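Local atomic coordinates of 2-dehydro-3-deoxyphosphogluconate aldolase (PDB entry 3NZR), a protein that belongs to the KDGP aldolase family of the TIM-barrel clan, with parallel strands that alternate with helices along the chain. Residues N12-N17 with E202-A207; D24-I29 with E61-A66; E34-V39 with T238-T243; I195-Y200 with P233-T238. All blocks are in the same frame, centred on the assembly; numbering follows the deposited sequence.

How the interactions relate
Interactions 1 and 3 are buried contacts, interaction 2 is partly buried and interaction 4 lies at the surface. Interactions 1 and 3 reach neighbouring strands of one parallel sheet, joined where Leu-16 and Leu-38 pair through their backbones. Interactions 3 and 4 share Thr-238 and use successive parts of helix 233-247, their centres about 9 Å apart. Interaction 2 joins helix 23-32 to the turn that leads into strand 67-70. Aliphatic groups carry interactions 1 and 2. In interactions 3 and 4 a leucine packs against side chains that also have polar groups, and each has a hydrated magnesium ion on its loop segment, held by His-36 and Asp-196 respectively.

Interaction 1 (N12-N17 with E202-A207); sequences NRVCLN and EIMQIA
Met-204, a selenomethionine in this crystal, and Val-14 reach toward each other and meet tip to tip, across a backbone separation of 9.2 Å between Met-204 CA and Val-14 CA. Along the Met-204 side chain, CB points at segment 12-17 without touching it. CG lies beside the backbone N and anti to the carbonyl carbon (chi1 -66°), and the chain then bends twice (chi2 -58°, chi3 -73°). CG and SE also stay clear of the segment, so the terminal methyl makes the whole contact. That CE stands 3.7 Å from Val-14 CG1 and equally 3.7 Å from Val-14 CG2, which places it over the fork of the valine and not against one branch. The contact is dispersive, and both side chains are buried.

Arg-13 runs out beside this pair. Its NH1 comes only to 4.2 Å from Ala-207 O, at an oblique angle and without a hydrogen bond; NH1 instead bonds Val-212 O and, weakly, Leu-208 O. Arg-13 and Val-14 together face Tyr-10 as a classic beta bulge.

The valine and selenomethionine therefore bridge the lead-in to strand 16-19 and helix 200-209. Helix 233-247 packs on both, Thr-243 touching Val-14 and Leu-246 touching Met-204, while helix 172-184 lies against Ile-203 and Ile-206 of helix 200-209.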
# COMPACT_ATOMS: atom_id res chain seq x y z
N ASN A 12 -14.95 6.79 -24.52
CA ASN A 12 -14.08 5.92 -23.76
C ASN A 12 -12.74 6.55 -23.36
O ASN A 12 -11.74 5.84 -23.26
CB ASN A 12 -13.86 4.62 -24.57
CG ASN A 12 -15.15 3.95 -24.92
OD1 ASN A 12 -15.49 3.81 -26.08
ND2 ASN A 12 -15.88 3.56 -23.91
N ARG A 13 -12.73 7.88 -23.17
CA ARG A 13 -11.51 8.63 -23.01
C ARG A 13 -11.49 9.59 -21.78
O ARG A 13 -10.48 9.67 -21.07
CB ARG A 13 -11.23 9.45 -24.25
CG ARG A 13 -9.74 9.90 -24.48
CD ARG A 13 -8.77 8.86 -25.14
NE ARG A 13 -7.38 9.28 -24.89
CZ ARG A 13 -6.60 9.97 -25.73
NH1 ARG A 13 -5.38 10.28 -25.37
NH2 ARG A 13 -7.01 10.34 -26.95
N VAL A 14 -12.52 10.40 -21.63
CA VAL A 14 -12.55 11.47 -20.59
C VAL A 14 -13.84 11.34 -19.77
O VAL A 14 -14.92 11.28 -20.31
CB VAL A 14 -12.48 12.84 -21.26
CG1 VAL A 14 -12.54 14.02 -20.20
CG2 VAL A 14 -11.27 12.95 -22.17
N CYS A 15 -13.72 11.31 -18.46
CA CYS A 15 -14.85 11.49 -17.56
C CYS A 15 -14.54 12.66 -16.55
O CYS A 15 -13.50 12.66 -15.86
CB CYS A 15 -15.03 10.21 -16.81
SG CYS A 15 -16.48 10.15 -15.82
N LEU A 16 -15.39 13.67 -16.52
CA LEU A 16 -15.23 14.84 -15.65
C LEU A 16 -15.47 14.46 -14.15
O LEU A 16 -16.26 13.57 -13.82
CB LEU A 16 -16.26 15.90 -16.02
CG LEU A 16 -16.28 16.34 -17.46
CD1 LEU A 16 -17.45 17.31 -17.74
CD2 LEU A 16 -14.92 16.93 -17.91
N ASN A 17 -14.75 15.11 -13.25
CA ASN A 17 -14.97 14.89 -11.84
C ASN A 17 -15.10 16.27 -11.22
O ASN A 17 -14.16 17.08 -11.30
CB ASN A 17 -13.80 14.13 -11.23
CG ASN A 17 -14.07 13.68 -9.78
OD1 ASN A 17 -14.74 14.33 -9.06
ND2 ASN A 17 -13.60 12.54 -9.43
N GLU A 202 -5.92 23.41 -22.73
CA GLU A 202 -4.47 23.26 -22.90
C GLU A 202 -3.92 22.14 -22.00
O GLU A 202 -3.04 21.43 -22.40
CB GLU A 202 -3.74 24.57 -22.59
CG GLU A 202 -2.40 24.70 -23.28
CD GLU A 202 -1.72 26.05 -23.01
OE1 GLU A 202 -2.43 27.05 -22.82
OE2 GLU A 202 -0.47 26.09 -22.97
N ILE A 203 -4.47 22.01 -20.80
CA ILE A 203 -4.08 20.95 -19.87
C ILE A 203 -4.50 19.59 -20.41
O ILE A 203 -3.67 18.64 -20.39
CB ILE A 203 -4.69 21.18 -18.50
CG1 ILE A 203 -4.06 22.41 -17.84
CG2 ILE A 203 -4.56 19.95 -17.58
CD1 ILE A 203 -4.79 22.85 -16.59
N MSE A 204 -5.77 19.45 -20.84
CA MSE A 204 -6.23 18.16 -21.43
C MSE A 204 -5.40 17.83 -22.70
O MSE A 204 -4.96 16.70 -22.88
CB MSE A 204 -7.70 18.18 -21.82
CG MSE A 204 -8.65 18.31 -20.66
SE MSE A 204 -8.34 16.80 -19.40
CE MSE A 204 -9.16 15.45 -20.53
N GLN A 205 -5.16 18.83 -23.56
CA GLN A 205 -4.37 18.54 -24.77
C GLN A 205 -3.03 17.93 -24.44
O GLN A 205 -2.49 17.23 -25.24
CB GLN A 205 -4.16 19.78 -25.64
CG GLN A 205 -3.78 19.52 -27.09
CD GLN A 205 -4.83 18.70 -27.78
OE1 GLN A 205 -4.60 17.54 -28.15
NE2 GLN A 205 -6.01 19.29 -27.94
N ILE A 206 -2.45 18.22 -23.28
CA ILE A 206 -1.14 17.66 -22.95
C ILE A 206 -1.25 16.15 -22.74
O ILE A 206 -0.46 15.39 -23.23
CB ILE A 206 -0.53 18.30 -21.69
CG1 ILE A 206 -0.21 19.75 -21.99
CG2 ILE A 206 0.70 17.52 -21.23
CD1 ILE A 206 0.07 20.58 -20.83
N ALA A 207 -2.26 15.74 -22.00
CA ALA A 207 -2.47 14.36 -21.65
C ALA A 207 -2.98 13.60 -22.86
O ALA A 207 -2.63 12.46 -23.06
CB ALA A 207 -3.52 14.27 -20.49

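Interaction 2 (D24-I29 with E61-A66); sequences DNAADI and EVTNNA
Apolar packing between Ala-26, Ala-27, Val-62 and Thr-63 carries this contact, which buries 140 Å² in total. Val-62 CG2 is the central group: it lies 4.1 Å from Ala-26 CB and 3.9 Å from Ala-27 N, spanning two successive residues of the helix. Beside it, Val-62 CB approaches Ala-27 CB at 4.2 Å. The small alanine side chains let the backbones come close, with 5.4 Å between Ala-27 CA and Val-62 CA. Thr-63 adds its methyl, CG2, at 4.0 Å from Ala-26 CB.

The polar bonds hold the turn and tie it to its surroundings. Thr-63 is turned (chi1 66°) to send CG2 to the helix and OG1 back to Tyr-59 O. A type I' turn from Thr-63 to Ala-66 is closed by Ala-66 N donating to Thr-63 O at 3.0 Å, and Asn-64 and Asn-65 take the positive phi values it requires. Asn-64 ND2 also bonds Tyr-30 OH, tying the turn to the helix at a second point.

In the fold, helix 23-32 meets here the residues that follow helix 49-61 and the turn leading to strand 67-70. Strand 37-42 touches both, Val-39 packing on Ala-26 and pairing through its backbone with Ala-66.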
# COMPACT_ATOMS: atom_id res chain seq x y z
N ASP A 24 -29.56 17.65 -5.24
CA ASP A 24 -30.26 18.25 -6.40
C ASP A 24 -29.24 18.80 -7.42
O ASP A 24 -29.40 18.69 -8.68
CB ASP A 24 -31.19 19.37 -5.92
CG ASP A 24 -32.05 19.96 -7.05
OD1 ASP A 24 -32.69 19.17 -7.79
OD2 ASP A 24 -32.05 21.21 -7.21
N ASN A 25 -28.17 19.36 -6.87
CA ASN A 25 -27.08 19.84 -7.69
C ASN A 25 -26.51 18.66 -8.47
O ASN A 25 -26.20 18.79 -9.66
CB ASN A 25 -26.05 20.53 -6.80
CG ASN A 25 -24.95 21.24 -7.57
OD1 ASN A 25 -23.79 21.24 -7.12
ND2 ASN A 25 -25.30 21.91 -8.65
N ALA A 26 -26.31 17.53 -7.77
CA ALA A 26 -25.81 16.32 -8.42
C ALA A 26 -26.64 15.85 -9.63
O ALA A 26 -26.08 15.54 -10.68
CB ALA A 26 -25.68 15.19 -7.43
N ALA A 27 -27.96 15.80 -9.46
CA ALA A 27 -28.89 15.55 -10.59
C ALA A 27 -28.65 16.48 -11.76
O ALA A 27 -28.56 16.02 -12.92
CB ALA A 27 -30.35 15.67 -10.11
N ASP A 28 -28.54 17.79 -11.47
CA ASP A 28 -28.33 18.79 -12.53
C ASP A 28 -26.98 18.59 -13.20
O ASP A 28 -26.86 18.72 -14.40
CB ASP A 28 -28.43 20.25 -12.01
CG ASP A 28 -29.86 20.63 -11.51
OD1 ASP A 28 -30.80 19.80 -11.59
OD2 ASP A 28 -30.01 21.78 -11.00
N ILE A 29 -25.96 18.24 -12.40
CA ILE A 29 -24.63 18.06 -12.94
C ILE A 29 -24.62 16.86 -13.86
O ILE A 29 -24.07 16.94 -14.96
CB ILE A 29 -23.60 17.84 -11.80
CG1 ILE A 29 -23.31 19.16 -11.07
CG2 ILE A 29 -22.31 17.14 -12.34
CD1 ILE A 29 -22.69 18.88 -9.63
N GLU A 61 -28.30 7.50 -6.20
CA GLU A 61 -29.61 7.35 -6.84
C GLU A 61 -29.86 8.28 -8.01
O GLU A 61 -30.48 7.89 -9.00
CB GLU A 61 -30.73 7.58 -5.84
CG GLU A 61 -30.69 6.61 -4.71
CD GLU A 61 -31.99 6.60 -3.93
OE1 GLU A 61 -32.29 7.61 -3.23
OE2 GLU A 61 -32.72 5.57 -4.03
N VAL A 62 -29.41 9.51 -7.91
CA VAL A 62 -29.68 10.50 -8.93
C VAL A 62 -28.60 10.57 -9.98
O VAL A 62 -28.66 11.41 -10.87
CB VAL A 62 -29.93 11.88 -8.30
CG1 VAL A 62 -31.17 11.79 -7.33
CG2 VAL A 62 -28.67 12.40 -7.58
N THR A 63 -27.59 9.72 -9.88
CA THR A 63 -26.47 9.78 -10.78
C THR A 63 -26.07 8.42 -11.33
O THR A 63 -24.98 8.29 -11.85
CB THR A 63 -25.18 10.29 -10.04
OG1 THR A 63 -24.79 9.32 -9.07
CG2 THR A 63 -25.38 11.66 -9.38
N ASN A 64 -26.93 7.41 -11.19
CA ASN A 64 -26.62 6.02 -11.60
C ASN A 64 -25.32 5.56 -11.05
O ASN A 64 -24.56 4.91 -11.74
CB ASN A 64 -26.65 5.87 -13.11
CG ASN A 64 -28.06 6.10 -13.66
OD1 ASN A 64 -29.06 5.77 -12.98
ND2 ASN A 64 -28.15 6.75 -14.83
N ASN A 65 -25.11 5.89 -9.79
CA ASN A 65 -23.89 5.55 -9.02
C ASN A 65 -22.58 6.22 -9.46
O ASN A 65 -21.50 5.79 -9.06
CB ASN A 65 -23.71 4.05 -8.88
CG ASN A 65 -22.83 3.68 -7.72
OD1 ASN A 65 -22.93 4.26 -6.65
ND2 ASN A 65 -21.95 2.69 -7.93
N ALA A 66 -22.69 7.31 -10.23
CA ALA A 66 -21.51 8.04 -10.67
C ALA A 66 -21.04 8.94 -9.51
O ALA A 66 -21.04 10.17 -9.62
CB ALA A 66 -21.80 8.85 -11.94

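Interaction 3 (E34-V39 with T238-T243); sequences EGHVLV and TLLDMT. With MG (magnesium ion), chain E.
Glu-34 lays its extended side chain across the tip of Leu-240 at about a right angle. The leucine methyl CD2 touches it along its length, at 3.8 Å from Glu-34 CG and 3.7 Å from Glu-34 OE1, so the carboxylate end is packed as well as bonded. OE1 forms a salt bridge with Lys-244 and accepts a hydrogen bond of 2.8 Å from water 1. The positive phi of Glu-34 marks the C-prime position of a Schellman motif, in which Gly-35 N reaches Tyr-30 O and Glu-34 N reaches Asp-31 O.

His-36 comes next, at the centre of an inverse gamma turn. Its CD2 stands 4.2 Å from Leu-240 CD1, in an oblique approach to the ring. Its NE2 binds magnesium at 2.1 Å, opposite water 3, and five waters complete a near-octahedral shell. Glu-34 acts from the second shell through two of these: OE1 takes water 1, and Glu-34 O accepts from water 2. That same carbonyl oxygen lies 3.4 Å above the imidazole plane, offset toward the rim, while the bond from ND1 to Asn-8 O and the metal bond at NE2 together fix the ring's rotation.

From Val-37 the chain is strand. Strand 16-19, helix 23-32 and strand 37-42, the two strands parallel neighbours in the sheet, form a beta-alpha-beta unit of the TIM-barrel clan, and C-terminal helix 233-247 packs against it.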
# COMPACT_ATOMS: atom_id res chain seq x y z
N GLU A 34 -24.38 14.97 -19.63
CA GLU A 34 -24.92 13.77 -20.38
C GLU A 34 -24.32 12.47 -19.78
O GLU A 34 -24.04 11.51 -20.47
CB GLU A 34 -24.59 13.91 -21.88
CG GLU A 34 -25.22 15.10 -22.54
CD GLU A 34 -24.89 15.22 -24.09
OE1 GLU A 34 -23.93 14.63 -24.61
OE2 GLU A 34 -25.62 15.91 -24.79
N GLY A 35 -24.11 12.47 -18.47
CA GLY A 35 -23.66 11.26 -17.75
C GLY A 35 -22.17 11.04 -17.71
O GLY A 35 -21.76 10.19 -17.00
N HIS A 36 -21.36 11.78 -18.45
CA HIS A 36 -19.94 11.59 -18.52
C HIS A 36 -19.26 12.39 -17.40
O HIS A 36 -18.45 13.27 -17.62
CB HIS A 36 -19.39 11.97 -19.90
CG HIS A 36 -20.06 11.23 -21.03
ND1 HIS A 36 -19.99 9.86 -21.15
CD2 HIS A 36 -20.92 11.66 -21.99
CE1 HIS A 36 -20.74 9.47 -22.18
NE2 HIS A 36 -21.30 10.55 -22.72
N VAL A 37 -19.58 12.00 -16.17
CA VAL A 37 -19.11 12.76 -14.99
C VAL A 37 -19.10 11.83 -13.77
O VAL A 37 -19.82 10.84 -13.75
CB VAL A 37 -20.05 13.96 -14.75
CG1 VAL A 37 -21.43 13.47 -14.33
CG2 VAL A 37 -19.47 14.94 -13.69
N LEU A 38 -18.31 12.17 -12.77
CA LEU A 38 -18.41 11.61 -11.46
C LEU A 38 -18.60 12.75 -10.53
O LEU A 38 -17.90 13.73 -10.65
CB LEU A 38 -17.05 10.94 -11.11
CG LEU A 38 -16.66 9.80 -11.96
CD1 LEU A 38 -15.12 9.49 -11.88
CD2 LEU A 38 -17.51 8.60 -11.58
N VAL A 39 -19.51 12.64 -9.56
CA VAL A 39 -19.82 13.70 -8.68
C VAL A 39 -19.19 13.43 -7.29
O VAL A 39 -19.41 12.36 -6.67
CB VAL A 39 -21.34 13.79 -8.49
CG1 VAL A 39 -21.67 14.49 -7.25
CG2 VAL A 39 -22.01 14.44 -9.69
N THR A 238 -20.28 23.44 -20.54
CA THR A 238 -19.14 24.04 -21.19
C THR A 238 -17.93 23.10 -21.19
O THR A 238 -17.27 22.91 -22.21
CB THR A 238 -18.86 25.38 -20.49
OG1 THR A 238 -20.07 26.16 -20.51
CG2 THR A 238 -17.71 26.17 -21.14
N LEU A 239 -17.60 22.49 -20.05
CA LEU A 239 -16.50 21.53 -20.03
C LEU A 239 -16.81 20.30 -20.95
O LEU A 239 -15.93 19.77 -21.62
CB LEU A 239 -16.29 21.07 -18.61
CG LEU A 239 -15.67 22.05 -17.58
CD1 LEU A 239 -15.90 21.55 -16.15
CD2 LEU A 239 -14.20 22.18 -17.81
N LEU A 240 -18.07 19.89 -21.01
CA LEU A 240 -18.43 18.71 -21.84
C LEU A 240 -18.25 19.09 -23.29
O LEU A 240 -17.67 18.32 -24.05
CB LEU A 240 -19.85 18.20 -21.62
CG LEU A 240 -20.36 17.06 -22.52
CD1 LEU A 240 -19.61 15.67 -22.23
CD2 LEU A 240 -21.90 16.87 -22.40
N ASP A 241 -18.70 20.28 -23.67
CA ASP A 241 -18.59 20.68 -25.07
C ASP A 241 -17.11 20.86 -25.47
O ASP A 241 -16.71 20.48 -26.55
CB ASP A 241 -19.35 21.97 -25.30
CG ASP A 241 -20.88 21.76 -25.41
OD1 ASP A 241 -21.37 20.60 -25.53
OD2 ASP A 241 -21.58 22.79 -25.35
N MSE A 242 -16.31 21.44 -24.57
CA MSE A 242 -14.88 21.52 -24.76
C MSE A 242 -14.26 20.14 -24.93
O MSE A 242 -13.37 19.95 -25.79
CB MSE A 242 -14.18 22.24 -23.59
CG MSE A 242 -14.42 23.72 -23.58
SE MSE A 242 -13.53 24.60 -22.02
CE MSE A 242 -13.98 26.49 -22.46
N THR A 243 -14.75 19.18 -24.17
CA THR A 243 -14.22 17.83 -24.28
C THR A 243 -14.58 17.23 -25.68
O THR A 243 -13.73 16.63 -26.35
CB THR A 243 -14.74 16.99 -23.11
OG1 THR A 243 -14.30 17.61 -21.86
CG2 THR A 243 -14.28 15.51 -23.19
MG MG E . -22.62 10.25 -24.40
O HOH W 1 -22.64 12.16 -24.79
O HOH W 2 -24.09 10.56 -23.15
O HOH W 3 -23.91 9.96 -26.04
O HOH W 4 -21.22 9.98 -25.74
O HOH W 5 -22.55 8.40 -24.25

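Interaction 4 (I195-Y200 with P233-T238); sequences IDLENY and PEDVKT. With MG (magnesium ion), chain F.
Glu-234 O is gripped twice by Thr-238, the residue whose methyl meets Leu-197 across the contact: Thr-238 OG1 donates to it at 2.7 Å and the backbone N at 3.1 Å. With chi1 at -54° the hydroxyl turns back to that carbonyl, and CG2, anti to the backbone N, is left to face the loop. There it stands 3.9 Å from Leu-197 CD1, the two side chains crossing at about a right angle. The same leucine crosses Asp-235, with CD1 at 4.1 Å from Asp-235 OD1. Here OD1 meets the leucine by van der Waals contact, while OD2 is in a salt bridge with Arg-232.

Next to Leu-197, Asp-196 organises the loop. Its OD1 accepts from Asn-199 N at 3.1 Å, nearly along the C-O direction (Asx motif), and from Glu-198 N above the carboxylate plane (Asx turn). Asp-196 N returns a nearly straight bond (172°) to Asn-199 OD1 at 2.7 Å. OD2 binds a magnesium ion at 2.1 Å. Five waters complete its shell; water 6 donates to Asp-196 OD1 and water 7 to Glu-198 OE1.

The loop that follows strand 188-191 and leads into helix 200-209 rests by one leucine on the first turns of helix 233-247. Leu-239 extends the patch under Leu-197 and Tyr-200, and the bond between Tyr-200 OH and Thr-243 OG1 joins helix 200-209 to 233-247 one turn further along the latter.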
# COMPACT_ATOMS: atom_id res chain seq x y z
N ILE A 195 -7.50 23.87 -12.16
CA ILE A 195 -8.05 23.74 -13.48
C ILE A 195 -9.27 24.63 -13.53
O ILE A 195 -10.13 24.63 -12.61
CB ILE A 195 -8.46 22.32 -13.81
CG1 ILE A 195 -7.26 21.35 -13.78
CG2 ILE A 195 -9.25 22.25 -15.13
CD1 ILE A 195 -7.74 19.94 -14.18
N ASP A 196 -9.32 25.46 -14.59
CA ASP A 196 -10.49 26.32 -14.80
C ASP A 196 -10.90 26.29 -16.26
O ASP A 196 -10.25 25.65 -17.03
CB ASP A 196 -10.29 27.72 -14.20
CG ASP A 196 -9.15 28.57 -14.87
OD1 ASP A 196 -8.75 28.32 -16.02
OD2 ASP A 196 -8.67 29.50 -14.17
N LEU A 197 -12.00 26.95 -16.65
CA LEU A 197 -12.46 26.92 -18.04
C LEU A 197 -11.49 27.50 -19.03
O LEU A 197 -11.60 27.24 -20.22
CB LEU A 197 -13.80 27.66 -18.22
CG LEU A 197 -15.01 27.19 -17.42
CD1 LEU A 197 -16.28 27.90 -17.92
CD2 LEU A 197 -15.17 25.68 -17.57
N GLU A 198 -10.55 28.30 -18.57
CA GLU A 198 -9.65 28.97 -19.51
C GLU A 198 -8.41 28.15 -19.78
O GLU A 198 -7.82 28.30 -20.82
CB GLU A 198 -9.22 30.35 -18.98
CG GLU A 198 -10.35 31.35 -18.99
CD GLU A 198 -11.31 31.14 -17.86
OE1 GLU A 198 -10.94 30.59 -16.77
OE2 GLU A 198 -12.46 31.53 -18.08
N ASN A 199 -8.02 27.29 -18.83
CA ASN A 199 -6.85 26.42 -19.07
C ASN A 199 -7.18 24.92 -19.29
O ASN A 199 -6.28 24.14 -19.47
CB ASN A 199 -5.82 26.54 -17.94
CG ASN A 199 -6.36 26.12 -16.58
OD1 ASN A 199 -7.33 25.33 -16.46
ND2 ASN A 199 -5.74 26.64 -15.53
N TYR A 200 -8.45 24.55 -19.25
CA TYR A 200 -8.89 23.15 -19.35
C TYR A 200 -8.39 22.58 -20.66
O TYR A 200 -7.82 21.50 -20.73
CB TYR A 200 -10.43 23.05 -19.34
CG TYR A 200 -10.94 21.66 -19.51
CD1 TYR A 200 -10.80 20.70 -18.46
CD2 TYR A 200 -11.59 21.28 -20.66
CE1 TYR A 200 -11.30 19.43 -18.60
CE2 TYR A 200 -12.06 19.99 -20.83
CZ TYR A 200 -11.92 19.05 -19.80
OH TYR A 200 -12.43 17.78 -19.98
N PRO A 233 -24.20 24.05 -13.32
CA PRO A 233 -24.46 23.09 -14.42
C PRO A 233 -24.04 23.64 -15.77
O PRO A 233 -23.53 22.90 -16.62
CB PRO A 233 -25.96 22.84 -14.29
CG PRO A 233 -26.18 23.00 -12.84
CD PRO A 233 -25.40 24.23 -12.52
N GLU A 234 -24.20 24.94 -15.96
CA GLU A 234 -23.78 25.55 -17.24
C GLU A 234 -22.26 25.44 -17.51
O GLU A 234 -21.82 25.37 -18.67
CB GLU A 234 -24.31 27.01 -17.39
CG GLU A 234 -23.65 28.03 -16.45
CD GLU A 234 -24.44 28.31 -15.15
OE1 GLU A 234 -24.36 29.49 -14.68
OE2 GLU A 234 -25.11 27.37 -14.62
N ASP A 235 -21.45 25.46 -16.45
CA ASP A 235 -20.00 25.24 -16.58
C ASP A 235 -19.60 23.77 -16.88
O ASP A 235 -18.69 23.50 -17.66
CB ASP A 235 -19.26 25.71 -15.32
CG ASP A 235 -19.26 27.27 -15.17
OD1 ASP A 235 -19.88 27.98 -15.98
OD2 ASP A 235 -18.62 27.76 -14.21
N VAL A 236 -20.30 22.82 -16.24
CA VAL A 236 -20.22 21.40 -16.58
C VAL A 236 -20.51 21.18 -18.08
O VAL A 236 -19.80 20.39 -18.73
CB VAL A 236 -21.13 20.61 -15.66
CG1 VAL A 236 -21.21 19.10 -16.05
CG2 VAL A 236 -20.62 20.72 -14.23
N LYS A 237 -21.48 21.92 -18.66
CA LYS A 237 -21.88 21.71 -20.06
C LYS A 237 -20.82 22.29 -20.96
O LYS A 237 -20.47 21.72 -21.98
CB LYS A 237 -23.20 22.42 -20.37
CG LYS A 237 -23.46 22.58 -21.89
CD LYS A 237 -24.92 22.99 -22.10
CE LYS A 237 -25.32 23.24 -23.59
NZ LYS A 237 -24.18 23.68 -24.49
N THR A 238 -20.28 23.44 -20.54
CA THR A 238 -19.14 24.04 -21.19
C THR A 238 -17.93 23.10 -21.19
O THR A 238 -17.27 22.91 -22.21
CB THR A 238 -18.86 25.38 -20.49
OG1 THR A 238 -20.07 26.16 -20.51
CG2 THR A 238 -17.71 26.17 -21.14
MG MG F . -7.25 31.03 -14.58
O HOH W 6 -6.62 29.87 -16.14
O HOH W 7 -8.88 32.10 -15.72
O HOH W 8 -7.84 32.26 -13.13
O HOH W 9 -5.99 32.68 -15.17
O HOH W 10 -5.95 30.27 -13.42